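Local coordinates for protein Polyphosphate:AMP phosphotransferase (Pseudomonas aeruginosa PAO1, PDB 3CZP) that uses inorganic polyphosphate as phosphate donor to convert AMP to ADP and, less efficiently, GMP to GDP, working as a homodimer, at residues Ala32-Glu35 with Leu36-Ala40. Sequence-based numbering, arbitrary orientation.
Sequences AQFE and LKQQA
Glu35 and Gln39, one helical turn apart, are joined by two hydrogen bonds, one backbone and one side-chain: Gln39 N reaches Glu35 O at 2.7 Å, and Gln39 NE2 meets Glu35 OE2 at 2.8 Å. The carboxylate accepts through the anti lone pair of OE2, while the oxygen lies close to the amide plane of Gln39; the two flat groups stand nearly perpendicular, 83° apart. A bend at chi2 of Glu35 swings its acid group forward along the helix to meet the extended glutamine. Both ends of that amide have further partners, since NE2 also bonds to Leu237 O and OE1 accepts from Arg41 NH2, which should limit its rotation. The backbone keeps the i+4 to i hydrogen bonding of an alpha helix, including Leu36 N to Ala32 O (3.0 Å) and an almost straight Gln38 N to Phe34 O (2.8 Å). This is the last part of helix 15-39, which leads into the central strand 44-50 of the N-terminal PPK2 domain, of P-loop NTPase type; Ala40, with positive phi, leaves the right-handed helical conformation while its N still bonds to Leu36 O. On another side of the helix Gln38, its chain bent at chi2 (-56°), stacks its amide parallel to one face of the Phe34 ring, the planes 5° apart, offset toward the CE2-CZ-CE1 rim. Gln38 CG makes a CH-pi contact 3.8 Å from the ring centroid, and CD sits 3.5 Å from Phe34 CZ. Phe34 also packs against Lys431 of the second subunit, which Glu35 OE1 faces in a long, weak ion pair, consistent with this apparently inactive domain's possible role in dimerization, whereas Leu36 turns inward onto Leu233 and Leu237 of helix 218-238.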
ATOM      1  N   ALA A  32     -22.775 -14.374  10.215  1.00 21.41           N
ATOM      2  CA  ALA A  32     -21.445 -14.693  10.673  1.00 21.94           C
ATOM      3  C   ALA A  32     -20.488 -13.661  10.062  1.00 21.98           C
ATOM      4  O   ALA A  32     -19.638 -13.149  10.719  1.00 22.35           O
ATOM      5  CB  ALA A  32     -21.039 -16.140  10.242  1.00 21.32           C
ATOM      6  N   GLN A  33     -20.656 -13.365   8.785  1.00 23.32           N
ATOM      7  CA  GLN A  33     -19.812 -12.371   8.121  1.00 23.22           C
ATOM      8  C   GLN A  33     -19.928 -10.979   8.767  1.00 22.26           C
ATOM      9  O   GLN A  33     -18.949 -10.276   8.914  1.00 22.35           O
ATOM     10  CB  GLN A  33     -20.171 -12.381   6.637  1.00 23.11           C
ATOM     11  CG  GLN A  33     -19.240 -11.568   5.762  1.00 24.70           C
ATOM     12  CD  GLN A  33     -19.661 -11.596   4.383  1.00 24.82           C
ATOM     13  OE1 GLN A  33     -20.870 -11.686   4.131  1.00 22.43           O
ATOM     14  NE2 GLN A  33     -18.703 -11.472   3.437  1.00 19.40           N
ATOM     15  N   PHE A  34     -21.128 -10.593   9.171  1.00 21.94           N
ATOM     16  CA  PHE A  34     -21.378  -9.321   9.821  1.00 22.54           C
ATOM     17  C   PHE A  34     -20.723  -9.252  11.207  1.00 22.48           C
ATOM     18  O   PHE A  34     -20.073  -8.261  11.564  1.00 22.86           O
ATOM     19  CB  PHE A  34     -22.896  -9.038   9.926  1.00 22.99           C
ATOM     20  CG  PHE A  34     -23.217  -7.735  10.599  1.00 23.17           C
ATOM     21  CD1 PHE A  34     -23.113  -6.524   9.892  1.00 24.09           C
ATOM     22  CD2 PHE A  34     -23.602  -7.698  11.948  1.00 22.54           C
ATOM     23  CE1 PHE A  34     -23.383  -5.321  10.513  1.00 23.92           C
ATOM     24  CE2 PHE A  34     -23.870  -6.485  12.578  1.00 22.59           C
ATOM     25  CZ  PHE A  34     -23.759  -5.306  11.876  1.00 23.45           C
ATOM     26  N   GLU A  35     -20.841 -10.327  11.961  1.00 21.70           N
ATOM     27  CA  GLU A  35     -20.234 -10.409  13.315  1.00 22.04           C
ATOM     28  C   GLU A  35     -18.671 -10.354  13.259  1.00 21.82           C
ATOM     29  O   GLU A  35     -17.973  -9.789  14.129  1.00 20.05           O
ATOM     30  CB  GLU A  35     -20.709 -11.700  13.956  1.00 21.30           C
ATOM     31  CG  GLU A  35     -20.122 -12.026  15.351  1.00 23.39           C
ATOM     32  CD  GLU A  35     -20.503 -10.999  16.401  1.00 25.52           C
ATOM     33  OE1 GLU A  35     -21.520 -10.303  16.203  1.00 28.18           O
ATOM     34  OE2 GLU A  35     -19.806 -10.885  17.437  1.00 31.01           O
ATOM     35  N   LEU A  36     -18.140 -10.972  12.227  1.00 21.76           N
ATOM     36  CA  LEU A  36     -16.741 -10.913  11.919  1.00 22.32           C
ATOM     37  C   LEU A  36     -16.263  -9.474  11.702  1.00 23.02           C
ATOM     38  O   LEU A  36     -15.185  -9.103  12.165  1.00 22.06           O
ATOM     39  CB  LEU A  36     -16.446 -11.771  10.657  1.00 22.00           C
ATOM     40  CG  LEU A  36     -14.971 -11.767  10.148  1.00 23.04           C
ATOM     41  CD1 LEU A  36     -13.964 -12.606  11.033  1.00 20.31           C
ATOM     42  CD2 LEU A  36     -14.902 -12.262   8.727  1.00 22.31           C
ATOM     43  N   LYS A  37     -17.015  -8.711  10.919  1.00 24.93           N
ATOM     44  CA  LYS A  37     -16.713  -7.326  10.651  1.00 25.45           C
ATOM     45  C   LYS A  37     -16.807  -6.563  11.946  1.00 25.75           C
ATOM     46  O   LYS A  37     -15.895  -5.803  12.320  1.00 24.84           O
ATOM     47  CB  LYS A  37     -17.675  -6.780   9.585  1.00 26.42           C
ATOM     48  CG  LYS A  37     -17.544  -5.274   9.220  1.00 28.00           C
ATOM     49  CD  LYS A  37     -18.827  -4.772   8.550  1.00 28.78           C
ATOM     50  CE  LYS A  37     -18.772  -3.277   8.194  1.00 29.89           C
ATOM     51  NZ  LYS A  37     -19.827  -2.999   7.181  1.00 36.06           N
ATOM     52  N   GLN A  38     -17.925  -6.756  12.646  1.00 25.36           N
ATOM     53  CA  GLN A  38     -18.122  -6.118  13.959  1.00 25.39           C
ATOM     54  C   GLN A  38     -16.987  -6.383  14.954  1.00 24.14           C
ATOM     55  O   GLN A  38     -16.453  -5.467  15.565  1.00 25.44           O
ATOM     56  CB  GLN A  38     -19.460  -6.543  14.559  1.00 25.23           C
ATOM     57  CG  GLN A  38     -20.660  -6.112  13.737  1.00 29.07           C
ATOM     58  CD  GLN A  38     -20.738  -4.594  13.467  1.00 36.13           C
ATOM     59  OE1 GLN A  38     -20.400  -4.114  12.363  1.00 38.59           O
ATOM     60  NE2 GLN A  38     -21.215  -3.842  14.462  1.00 38.23           N
ATOM     61  N   GLN A  39     -16.611  -7.632  15.131  1.00 24.12           N
ATOM     62  CA  GLN A  39     -15.516  -7.952  16.065  1.00 23.62           C
ATOM     63  C   GLN A  39     -14.133  -7.373  15.636  1.00 23.44           C
ATOM     64  O   GLN A  39     -13.349  -6.943  16.468  1.00 21.27           O
ATOM     65  CB  GLN A  39     -15.402  -9.460  16.233  1.00 22.92           C
ATOM     66  CG  GLN A  39     -16.501 -10.059  16.999  1.00 22.56           C
ATOM     67  CD  GLN A  39     -16.279 -11.505  17.345  1.00 24.47           C
ATOM     68  OE1 GLN A  39     -15.161 -12.018  17.210  1.00 26.19           O
ATOM     69  NE2 GLN A  39     -17.355 -12.184  17.813  1.00 20.44           N
ATOM     70  N   ALA A  40     -13.871  -7.360  14.333  1.00 22.63           N
ATOM     71  CA  ALA A  40     -12.612  -6.826  13.799  1.00 23.44           C
ATOM     72  C   ALA A  40     -11.389  -7.406  14.510  1.00 22.86           C
ATOM     73  O   ALA A  40     -10.434  -6.686  14.812  1.00 22.87           O
ATOM     74  CB  ALA A  40     -12.590  -5.290  13.872  1.00 24.15           C
TER